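Local atomic coordinates of glycosyl hydrolases family 2, sugar binding domain protein (Bacteroides uniformis str. 3978 T3 ii, PDB entry 6D1P), a protein that is a beta-glucuronidase from a human gut bacterium, a family 2 glycoside hydrolase that probably cleaves O-glycosidic bonds of glucuronides. Residues 719-724 and 733-738; 752-757 and 782-787; 402-407 and 447-452; 423-428 and 461-466. All coordinates share one frame; numbering follows the deposited sequence.

Contact 1: 719-724 and 733-738; sequences ILLTQT and VQAELI
Strands 719-723 and 733-738 run antiparallel at 153°, their axes approaching to 4.5 Å, with Leu-720/Glu-736 and Thr-722/Gln-734 as the hydrogen-bonded pairs. Each of these pairs exchanges two N-H...O bonds, the shortest from Glu-736 N to Leu-720 O at 2.8 Å. CA-H...O contacts lie between them, Leu-721 CA meeting Gln-734 O at 3.2 Å. One face is largely apolar. Leu-721 crosses obliquely to Val-733, CD2 touching CG1 of that residue at 3.5 Å. Ile-719 uses both branches: CG2, anti to the backbone N, rests on Ala-735 CB at 3.9 Å, while CG1 runs alongside Leu-737 and meets its CD2 at 3.8 Å. The opposite face is mixed: Leu-720 crosses Ile-738 at about a right angle, and further along a water bonded to Thr-722 OG1 at 2.6 Å donates to Gln-734 O and accepts from Gln-734 NE2, clipping the two strands together. Gln-734 OE1 is taken by Arg-781, and Glu-736, extended beside Leu-720, pairs through OE2 with Arg-744. In its three-stranded sheet, strand 730-738 lies between 718-723 and 781-787; the apolar face packs on Ala-797, Ala-807 and Ile-809 of strands 793-799 and 807-811.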
# COMPACT_ATOMS: atom_id res chain seq x y z
N ILE A 719 -10.94 -4.44 32.20
CA ILE A 719 -10.16 -5.41 31.45
C ILE A 719 -8.97 -5.80 32.31
O ILE A 719 -8.24 -4.93 32.79
CB ILE A 719 -9.70 -4.85 30.10
CG1 ILE A 719 -10.87 -4.22 29.34
CG2 ILE A 719 -9.04 -5.94 29.29
CD1 ILE A 719 -10.46 -3.48 28.09
N LEU A 720 -8.78 -7.09 32.50
CA LEU A 720 -7.63 -7.61 33.21
C LEU A 720 -6.72 -8.33 32.23
O LEU A 720 -7.19 -9.09 31.38
CB LEU A 720 -8.04 -8.59 34.32
CG LEU A 720 -8.93 -8.08 35.44
CD1 LEU A 720 -9.09 -9.18 36.49
CD2 LEU A 720 -8.36 -6.82 36.07
N LEU A 721 -5.43 -8.10 32.35
CA LEU A 721 -4.43 -8.81 31.57
C LEU A 721 -3.67 -9.78 32.46
O LEU A 721 -3.33 -9.46 33.60
CB LEU A 721 -3.47 -7.84 30.89
CG LEU A 721 -4.07 -7.18 29.66
CD1 LEU A 721 -3.27 -5.92 29.19
CD2 LEU A 721 -4.18 -8.22 28.56
N THR A 722 -3.41 -10.97 31.93
CA THR A 722 -2.54 -11.96 32.56
C THR A 722 -1.70 -12.59 31.46
O THR A 722 -2.02 -12.46 30.28
CB THR A 722 -3.36 -13.02 33.30
OG1 THR A 722 -4.40 -13.49 32.43
CG2 THR A 722 -4.00 -12.43 34.54
N GLN A 723 -0.63 -13.29 31.84
CA GLN A 723 0.15 -14.08 30.88
C GLN A 723 0.11 -15.56 31.24
O GLN A 723 0.15 -15.91 32.43
CB GLN A 723 1.61 -13.60 30.76
CG GLN A 723 2.21 -12.84 31.96
CD GLN A 723 3.58 -12.22 31.64
OE1 GLN A 723 4.44 -12.87 31.03
NE2 GLN A 723 3.78 -10.96 32.03
N THR A 724 0.02 -16.41 30.20
CA THR A 724 -0.06 -17.88 30.32
C THR A 724 0.82 -18.56 29.26
O THR A 724 0.37 -19.46 28.53
CB THR A 724 -1.51 -18.36 30.17
OG1 THR A 724 -2.33 -17.33 29.60
CG2 THR A 724 -2.07 -18.77 31.50
N VAL A 733 -0.83 -13.80 26.03
CA VAL A 733 -1.40 -12.77 26.88
C VAL A 733 -2.91 -12.85 26.75
O VAL A 733 -3.44 -13.03 25.64
CB VAL A 733 -0.87 -11.37 26.48
CG1 VAL A 733 -1.72 -10.27 27.08
CG2 VAL A 733 0.57 -11.21 26.92
N GLN A 734 -3.62 -12.70 27.87
CA GLN A 734 -5.06 -12.86 27.92
C GLN A 734 -5.72 -11.60 28.46
O GLN A 734 -5.28 -11.07 29.49
CB GLN A 734 -5.44 -14.06 28.79
CG GLN A 734 -6.94 -14.21 28.98
CD GLN A 734 -7.31 -15.40 29.86
OE1 GLN A 734 -7.40 -16.54 29.39
NE2 GLN A 734 -7.55 -15.12 31.14
N ALA A 735 -6.74 -11.12 27.77
CA ALA A 735 -7.60 -10.07 28.28
C ALA A 735 -8.89 -10.69 28.79
O ALA A 735 -9.47 -11.56 28.14
CB ALA A 735 -7.91 -9.02 27.21
N GLU A 736 -9.35 -10.23 29.95
CA GLU A 736 -10.56 -10.73 30.59
C GLU A 736 -11.49 -9.55 30.83
O GLU A 736 -11.07 -8.55 31.43
CB GLU A 736 -10.22 -11.43 31.91
CG GLU A 736 -11.36 -12.29 32.48
CD GLU A 736 -11.03 -12.86 33.85
OE1 GLU A 736 -10.62 -12.07 34.74
OE2 GLU A 736 -11.15 -14.09 34.04
N LEU A 737 -12.73 -9.66 30.37
CA LEU A 737 -13.74 -8.67 30.71
C LEU A 737 -14.41 -9.10 32.01
O LEU A 737 -14.87 -10.24 32.12
CB LEU A 737 -14.76 -8.54 29.58
CG LEU A 737 -14.16 -8.09 28.25
CD1 LEU A 737 -15.14 -8.17 27.10
CD2 LEU A 737 -13.62 -6.66 28.38
N ILE A 738 -14.44 -8.21 33.00
CA ILE A 738 -15.06 -8.50 34.29
C ILE A 738 -16.08 -7.41 34.61
O ILE A 738 -16.02 -6.31 34.07
CB ILE A 738 -14.05 -8.64 35.45
CG1 ILE A 738 -13.40 -7.28 35.73
CG2 ILE A 738 -13.02 -9.71 35.15
CD1 ILE A 738 -12.65 -7.23 37.03
O HOH W 1 -6.66 -12.31 32.02

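Contact 2: 752-757 and 782-787; sequences IEFGCT and ASIRVN
No hydrogen bond links strand 752-756 to strand 782-787; they lie 8.4 Å apart at the closest approach of their axes, 26° from parallel, and meet mainly through side chains, as strands of two facing sheets do. The tight part is Phe-754 against Ile-784. Ile-784 has CG1 anti to the backbone N (chi1 -174°), which leaves CG2 between N and the carbonyl carbon, and this methyl stands over the middle of the ring, CG2 lying 3.4 Å from the centroid of Phe-754 and only 5° off the ring normal, a close CH-pi contact. The same ring turns its edge to the neighbouring backbone, CZ of Phe-754 lying 3.7 Å from Ala-782 O. Ile-752 extends the seam, its CD1 meeting Ala-782 CB at 4.0 Å. Beyond Phe-754 the packing loosens. Gly-755 brings no side chain, and Cys-756 and Val-786 do not touch across the strands but both rest on Leu-762. Glu-753 and Arg-785, partly exposed, turn to other partners: Glu-753 forms a salt bridge with Arg-774 and Arg-785 a weak hydrogen bond with Gln-770. Just past the strand, Thr-757 O accepts a hydrogen bond from Ser-796 OG of the second subunit. Strand 751-756 sits between strands 774-776 and 793-799 of one sheet, and strand 781-787 edges the other beside strand 730-738, so the contact lies inside a beta sandwich.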
# COMPACT_ATOMS: atom_id res chain seq x y z
N ILE A 752 -12.00 -6.55 21.19
CA ILE A 752 -10.88 -6.13 22.01
C ILE A 752 -9.68 -5.96 21.09
O ILE A 752 -9.50 -6.74 20.15
CB ILE A 752 -10.60 -7.16 23.13
CG1 ILE A 752 -11.73 -7.13 24.15
CG2 ILE A 752 -9.34 -6.82 23.87
CD1 ILE A 752 -11.81 -8.40 24.96
N GLU A 753 -8.88 -4.92 21.35
CA GLU A 753 -7.72 -4.56 20.55
C GLU A 753 -6.44 -4.57 21.37
O GLU A 753 -6.40 -4.07 22.49
CB GLU A 753 -7.87 -3.16 19.96
CG GLU A 753 -9.05 -3.05 19.05
CD GLU A 753 -9.20 -1.64 18.54
OE1 GLU A 753 -8.52 -0.75 19.08
OE2 GLU A 753 -9.99 -1.43 17.60
N PHE A 754 -5.37 -5.09 20.78
CA PHE A 754 -4.08 -5.16 21.44
C PHE A 754 -3.10 -4.17 20.82
O PHE A 754 -3.14 -3.87 19.62
CB PHE A 754 -3.52 -6.57 21.36
CG PHE A 754 -4.33 -7.58 22.09
CD1 PHE A 754 -5.12 -8.48 21.39
CD2 PHE A 754 -4.29 -7.65 23.48
CE1 PHE A 754 -5.87 -9.45 22.06
CE2 PHE A 754 -5.04 -8.62 24.17
CZ PHE A 754 -5.83 -9.52 23.45
N GLY A 755 -2.21 -3.64 21.67
CA GLY A 755 -1.13 -2.79 21.22
C GLY A 755 0.13 -3.18 21.96
O GLY A 755 0.10 -3.97 22.90
N CYS A 756 1.25 -2.59 21.53
CA CYS A 756 2.52 -2.98 22.12
C CYS A 756 3.57 -1.90 21.88
O CYS A 756 3.64 -1.33 20.78
CB CYS A 756 2.97 -4.32 21.55
SG CYS A 756 4.45 -4.95 22.27
N THR A 757 4.39 -1.63 22.90
CA THR A 757 5.51 -0.71 22.76
C THR A 757 6.46 -1.16 21.66
O THR A 757 7.23 -0.33 21.14
CB THR A 757 6.29 -0.57 24.07
OG1 THR A 757 6.62 -1.86 24.61
CG2 THR A 757 5.50 0.25 25.08
N ALA A 782 -10.12 -12.75 25.40
CA ALA A 782 -9.42 -12.66 24.14
C ALA A 782 -7.93 -12.70 24.42
O ALA A 782 -7.46 -12.17 25.43
CB ALA A 782 -9.78 -11.39 23.35
N SER A 783 -7.18 -13.32 23.52
CA SER A 783 -5.79 -13.66 23.77
C SER A 783 -4.96 -13.41 22.53
O SER A 783 -5.43 -13.57 21.42
CB SER A 783 -5.63 -15.13 24.19
OG SER A 783 -6.28 -15.33 25.42
N ILE A 784 -3.69 -13.09 22.74
CA ILE A 784 -2.77 -12.88 21.63
C ILE A 784 -1.39 -13.38 22.03
O ILE A 784 -0.98 -13.24 23.19
CB ILE A 784 -2.75 -11.40 21.21
CG1 ILE A 784 -1.89 -11.22 19.96
CG2 ILE A 784 -2.33 -10.53 22.38
CD1 ILE A 784 -2.20 -9.97 19.19
N ARG A 785 -0.68 -13.97 21.07
CA ARG A 785 0.69 -14.41 21.29
C ARG A 785 1.68 -13.26 21.13
O ARG A 785 1.50 -12.36 20.29
CB ARG A 785 1.04 -15.53 20.31
CG ARG A 785 0.56 -16.88 20.77
CD ARG A 785 0.50 -17.85 19.62
NE ARG A 785 -0.30 -19.02 19.99
CZ ARG A 785 -0.64 -20.00 19.15
NH1 ARG A 785 -0.24 -19.96 17.88
NH2 ARG A 785 -1.38 -21.01 19.58
N VAL A 786 2.74 -13.30 21.94
CA VAL A 786 3.79 -12.29 21.99
C VAL A 786 5.12 -12.98 21.75
O VAL A 786 5.40 -14.02 22.35
CB VAL A 786 3.80 -11.55 23.34
CG1 VAL A 786 4.76 -10.36 23.29
CG2 VAL A 786 2.40 -11.10 23.71
N ASN A 787 5.95 -12.41 20.87
CA ASN A 787 7.20 -13.09 20.54
C ASN A 787 8.19 -12.93 21.68
O ASN A 787 8.42 -11.81 22.15
CB ASN A 787 7.80 -12.57 19.24
CG ASN A 787 8.98 -13.42 18.78
OD1 ASN A 787 10.11 -13.20 19.20
ND2 ASN A 787 8.71 -14.41 17.95

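Contact 3: 402-407 and 447-452; sequences QARRML and MGELHD
Arg-404 and Glu-449 form a side-on, two-nitrogen salt bridge that carries the polar half of this helix pair. Arg-404 NE meets Glu-449 OE2 at 2.5 Å, and NH2 of the same guanidinium reaches Glu-449 OE1 at 3.0 Å. The second bond is nearly straight, at 173°, and uses the syn lone pair of OE1, whereas OE2 is approached from above the carboxylate plane; NH2 adds a weak bond to OE2. The two flat groups are tilted 27° to each other, and both side chains are extended, crossing at about a right angle, so that they meet at their ends. Beside this pair lies the apolar half. Leu-450, with CG beside its backbone N, pushes CD2 between the helices, 3.9 Å from Leu-407 CD2. Leu-407 CD2 also lies 3.6 Å from Leu-450 O, and Ala-403 CB comes to 4.5 Å from Leu-450 CD1. In the next shell, Asn-401 OD1 accepts a hydrogen bond from Arg-404 NH1 and helps fix the rotation of the guanidinium, while Phe-446 and Leu-453 press on the arginine side chain. Trp-389 packs on Leu-450. The segment axes are 10.8 Å apart and inclined at 22°, pointing the same way, as expected of successive outer helices of a TIM barrel. Helix 397-414 precedes strand 420-432 and helix 440-457 follows it; Leu-407 and Met-447 both pack on Leu-425 of that strand.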
# COMPACT_ATOMS: atom_id res chain seq x y z
N GLN A 402 -11.76 -16.07 -21.22
CA GLN A 402 -11.02 -16.54 -20.06
C GLN A 402 -11.71 -17.75 -19.44
O GLN A 402 -11.04 -18.72 -19.06
CB GLN A 402 -10.84 -15.42 -19.02
CG GLN A 402 -10.17 -15.94 -17.73
CD GLN A 402 -10.11 -14.92 -16.60
OE1 GLN A 402 -10.65 -13.81 -16.70
NE2 GLN A 402 -9.43 -15.29 -15.52
N ALA A 403 -13.04 -17.74 -19.38
CA ALA A 403 -13.76 -18.89 -18.85
C ALA A 403 -13.57 -20.12 -19.75
O ALA A 403 -13.30 -21.22 -19.25
CB ALA A 403 -15.24 -18.55 -18.68
N ARG A 404 -13.69 -19.94 -21.07
CA ARG A 404 -13.44 -21.07 -21.97
C ARG A 404 -12.00 -21.56 -21.82
O ARG A 404 -11.75 -22.77 -21.81
CB ARG A 404 -13.69 -20.67 -23.42
CG ARG A 404 -15.08 -20.17 -23.72
CD ARG A 404 -15.12 -19.57 -25.12
NE ARG A 404 -16.45 -19.12 -25.51
CZ ARG A 404 -16.75 -17.87 -25.86
NH1 ARG A 404 -15.81 -16.91 -25.89
NH2 ARG A 404 -18.00 -17.57 -26.21
N ARG A 405 -11.05 -20.63 -21.70
CA ARG A 405 -9.66 -21.03 -21.57
C ARG A 405 -9.41 -21.75 -20.26
O ARG A 405 -8.69 -22.76 -20.22
CB ARG A 405 -8.75 -19.81 -21.68
CG ARG A 405 -7.27 -20.13 -21.69
CD ARG A 405 -6.46 -18.86 -22.00
NE ARG A 405 -6.57 -17.85 -20.95
CZ ARG A 405 -7.23 -16.70 -21.07
NH1 ARG A 405 -7.83 -16.41 -22.22
NH2 ARG A 405 -7.27 -15.83 -20.06
N MET A 406 -9.96 -21.25 -19.15
CA MET A 406 -9.66 -21.90 -17.88
C MET A 406 -10.38 -23.24 -17.76
O MET A 406 -9.81 -24.21 -17.23
CB MET A 406 -10.01 -20.96 -16.72
CG MET A 406 -9.09 -19.73 -16.68
SD MET A 406 -9.28 -18.67 -15.23
CE MET A 406 -8.35 -19.55 -13.98
N LEU A 407 -11.60 -23.35 -18.29
CA LEU A 407 -12.25 -24.66 -18.32
C LEU A 407 -11.41 -25.65 -19.09
O LEU A 407 -11.15 -26.77 -18.63
CB LEU A 407 -13.65 -24.55 -18.92
CG LEU A 407 -14.39 -25.88 -18.98
CD1 LEU A 407 -14.52 -26.49 -17.61
CD2 LEU A 407 -15.75 -25.67 -19.61
N MET A 447 -23.62 -20.52 -20.21
CA MET A 447 -23.56 -21.74 -19.40
C MET A 447 -23.71 -22.98 -20.27
O MET A 447 -22.97 -23.96 -20.11
CB MET A 447 -24.64 -21.72 -18.32
CG MET A 447 -24.51 -22.85 -17.31
SD MET A 447 -23.03 -22.66 -16.27
CE MET A 447 -23.58 -21.34 -15.19
N GLY A 448 -24.64 -22.95 -21.23
CA GLY A 448 -24.84 -24.10 -22.09
C GLY A 448 -23.67 -24.35 -23.01
O GLY A 448 -23.34 -25.50 -23.31
N GLU A 449 -23.01 -23.28 -23.47
CA GLU A 449 -21.79 -23.45 -24.26
C GLU A 449 -20.70 -24.12 -23.43
O GLU A 449 -19.98 -25.00 -23.93
CB GLU A 449 -21.30 -22.09 -24.78
CG GLU A 449 -19.95 -22.17 -25.49
CD GLU A 449 -19.36 -20.81 -25.91
OE1 GLU A 449 -20.07 -19.79 -25.93
OE2 GLU A 449 -18.16 -20.79 -26.25
N LEU A 450 -20.55 -23.70 -22.17
CA LEU A 450 -19.53 -24.27 -21.30
C LEU A 450 -19.82 -25.74 -21.00
O LEU A 450 -18.91 -26.57 -21.03
CB LEU A 450 -19.40 -23.47 -20.00
CG LEU A 450 -18.72 -22.09 -20.10
CD1 LEU A 450 -18.73 -21.35 -18.74
CD2 LEU A 450 -17.29 -22.21 -20.62
N HIS A 451 -21.08 -26.08 -20.73
CA HIS A 451 -21.42 -27.48 -20.51
C HIS A 451 -21.04 -28.34 -21.72
O HIS A 451 -20.45 -29.42 -21.57
CB HIS A 451 -22.90 -27.64 -20.18
CG HIS A 451 -23.37 -29.06 -20.22
ND1 HIS A 451 -23.25 -29.91 -19.15
CD2 HIS A 451 -23.94 -29.78 -21.22
CE1 HIS A 451 -23.74 -31.09 -19.47
NE2 HIS A 451 -24.17 -31.04 -20.72
N ASP A 452 -21.36 -27.86 -22.93
CA ASP A 452 -21.03 -28.62 -24.13
C ASP A 452 -19.52 -28.71 -24.33
O ASP A 452 -19.01 -29.74 -24.79
CB ASP A 452 -21.67 -27.97 -25.36
CG ASP A 452 -23.17 -28.06 -25.34
OD1 ASP A 452 -23.68 -29.01 -24.75
OD2 ASP A 452 -23.84 -27.18 -25.90

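Contact 4: 423-428 and 461-466; sequences WGLGNE and RSTAIR
Arg-466 carries CG anti to its backbone N (chi1 -174°) and runs extended to NE, while Glu-428, on a left-handed backbone, holds CG beside its own N (chi1 -61°); the two chains thus lie side by side and join at their ends. Arg-466 NH1 meets Glu-428 OE2 at 2.6 Å, in the guanidinium plane but above that of the carboxylate, and adds a weak bond to Asn-427 OD1. Arg-391 binds Glu-428 OE1, so the carboxylate lies between two arginines, which would tend to favour its charged form. Arg-466 NE is held by Ala-511 O. The strands pair in parallel: Leu-425 N donates to Ala-464 O at 2.8 Å, nearly along the C=O axis, and Ala-464 N to Trp-423 O at 2.9 Å from above the carbonyl plane. A beta bulge then shifts the register by one, leaving a weak bond of 3.4 Å from Arg-466 N to Gly-426 O before Glu-428 N resumes with Arg-466 O at 2.9 Å. Leu-425 CB touches Ile-465 CG2 at 3.6 Å. At the other end Arg-461 CD packs 3.7 Å from Trp-423 NE1; Asp-458 binds that NE1 and Arg-461 NH1, while Arg-415 O takes Arg-461 NH2. This is a beta-alpha-beta unit of the TIM barrel, and its Asn-Glu pair at the end of the fourth barrel strand, bonded to glycerol probably carried over from crystallisation, matches the position of the acid/base glutamate in family 2 relatives, consistent with an active-site pocket.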
# COMPACT_ATOMS: atom_id res chain seq x y z
N TRP A 423 -16.54 -31.72 -12.95
CA TRP A 423 -16.10 -30.41 -13.41
C TRP A 423 -17.22 -29.41 -13.14
O TRP A 423 -18.31 -29.54 -13.69
CB TRP A 423 -15.77 -30.41 -14.89
CG TRP A 423 -14.72 -31.38 -15.35
CD1 TRP A 423 -14.85 -32.28 -16.37
CD2 TRP A 423 -13.39 -31.53 -14.85
NE1 TRP A 423 -13.67 -32.99 -16.52
CE2 TRP A 423 -12.76 -32.54 -15.60
CE3 TRP A 423 -12.66 -30.90 -13.83
CZ2 TRP A 423 -11.45 -32.95 -15.36
CZ3 TRP A 423 -11.36 -31.29 -13.61
CH2 TRP A 423 -10.76 -32.30 -14.37
N GLY A 424 -16.95 -28.41 -12.29
CA GLY A 424 -17.91 -27.34 -12.05
C GLY A 424 -17.74 -26.20 -13.04
O GLY A 424 -16.63 -25.83 -13.40
N LEU A 425 -18.87 -25.64 -13.48
CA LEU A 425 -18.84 -24.57 -14.48
C LEU A 425 -19.01 -23.17 -13.89
O LEU A 425 -18.71 -22.19 -14.58
CB LEU A 425 -19.91 -24.79 -15.55
CG LEU A 425 -19.94 -26.21 -16.13
CD1 LEU A 425 -21.16 -26.39 -17.03
CD2 LEU A 425 -18.65 -26.55 -16.88
N GLY A 426 -19.47 -23.05 -12.66
CA GLY A 426 -19.60 -21.74 -12.05
C GLY A 426 -20.30 -21.85 -10.72
O GLY A 426 -20.86 -22.89 -10.38
N ASN A 427 -20.25 -20.74 -9.98
CA ASN A 427 -20.81 -20.69 -8.63
C ASN A 427 -21.61 -19.41 -8.45
O ASN A 427 -21.11 -18.31 -8.74
CB ASN A 427 -19.69 -20.78 -7.59
CG ASN A 427 -20.21 -20.70 -6.19
OD1 ASN A 427 -20.95 -21.58 -5.72
ND2 ASN A 427 -19.83 -19.63 -5.49
N GLU A 428 -22.84 -19.56 -7.97
CA GLU A 428 -23.74 -18.43 -7.73
C GLU A 428 -23.76 -17.46 -8.91
O GLU A 428 -23.58 -16.25 -8.77
CB GLU A 428 -23.37 -17.73 -6.41
CG GLU A 428 -23.50 -18.72 -5.23
CD GLU A 428 -23.29 -18.10 -3.86
OE1 GLU A 428 -22.83 -16.93 -3.76
OE2 GLU A 428 -23.59 -18.80 -2.86
N ARG A 461 -16.70 -37.55 -17.48
CA ARG A 461 -17.02 -36.94 -16.19
C ARG A 461 -18.28 -36.09 -16.31
O ARG A 461 -18.70 -35.74 -17.41
CB ARG A 461 -15.85 -36.12 -15.67
CG ARG A 461 -14.63 -36.98 -15.33
CD ARG A 461 -13.60 -36.15 -14.60
NE ARG A 461 -12.41 -36.89 -14.20
CZ ARG A 461 -11.44 -37.25 -15.03
NH1 ARG A 461 -11.54 -36.99 -16.33
NH2 ARG A 461 -10.39 -37.90 -14.57
N SER A 462 -18.87 -35.79 -15.17
CA SER A 462 -20.09 -34.98 -15.15
C SER A 462 -19.79 -33.52 -14.84
O SER A 462 -18.85 -33.19 -14.10
CB SER A 462 -21.09 -35.53 -14.12
OG SER A 462 -21.61 -36.77 -14.58
N THR A 463 -20.60 -32.63 -15.43
CA THR A 463 -20.57 -31.22 -15.13
C THR A 463 -21.51 -30.92 -13.97
O THR A 463 -22.54 -31.58 -13.79
CB THR A 463 -20.97 -30.37 -16.34
OG1 THR A 463 -22.34 -30.62 -16.67
CG2 THR A 463 -20.09 -30.68 -17.53
N ALA A 464 -21.14 -29.92 -13.17
CA ALA A 464 -21.96 -29.42 -12.08
C ALA A 464 -21.92 -27.89 -12.08
O ALA A 464 -21.03 -27.28 -12.67
CB ALA A 464 -21.48 -29.98 -10.73
N ILE A 465 -22.92 -27.27 -11.42
CA ILE A 465 -22.83 -25.90 -10.94
C ILE A 465 -23.54 -25.82 -9.60
O ILE A 465 -24.21 -26.76 -9.17
CB ILE A 465 -23.43 -24.85 -11.90
CG1 ILE A 465 -24.93 -25.11 -12.10
CG2 ILE A 465 -22.64 -24.77 -13.20
CD1 ILE A 465 -25.64 -24.12 -13.02
N ARG A 466 -23.41 -24.67 -8.94
CA ARG A 466 -24.04 -24.41 -7.65
C ARG A 466 -24.82 -23.10 -7.70
O ARG A 466 -24.29 -22.07 -8.11
CB ARG A 466 -23.01 -24.35 -6.51
CG ARG A 466 -23.70 -24.22 -5.14
CD ARG A 466 -22.79 -24.03 -3.94
NE ARG A 466 -23.62 -23.62 -2.81
CZ ARG A 466 -23.92 -22.36 -2.53
NH1 ARG A 466 -23.40 -21.39 -3.27
NH2 ARG A 466 -24.72 -22.06 -1.51

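In the fold
Contacts 3 and 4, whose centres are 10 Å apart, belong to the TIM barrel and interlock along the chain: the second helix of contact 3 is the crossover of the unit whose strands pair in contact 4. They touch directly, His-451 ND1 lying 2.7 Å from Thr-463 OG1 and Met-447 SD 3.7 Å from Ile-465 CG2. Contacts 1 and 2, also 10 Å between centres, share the C-terminal sandwich; a probable hydrogen bond, Ala-735 N to Ala-782 O at 2.7 Å, joins the hairpin to the strand that contact 2 packs across. The pairs lie on opposite sides of the chain's centre. Contact 4 lies at the probable active site; the nearest atoms of contacts 2 and 4 are about 29 Å apart.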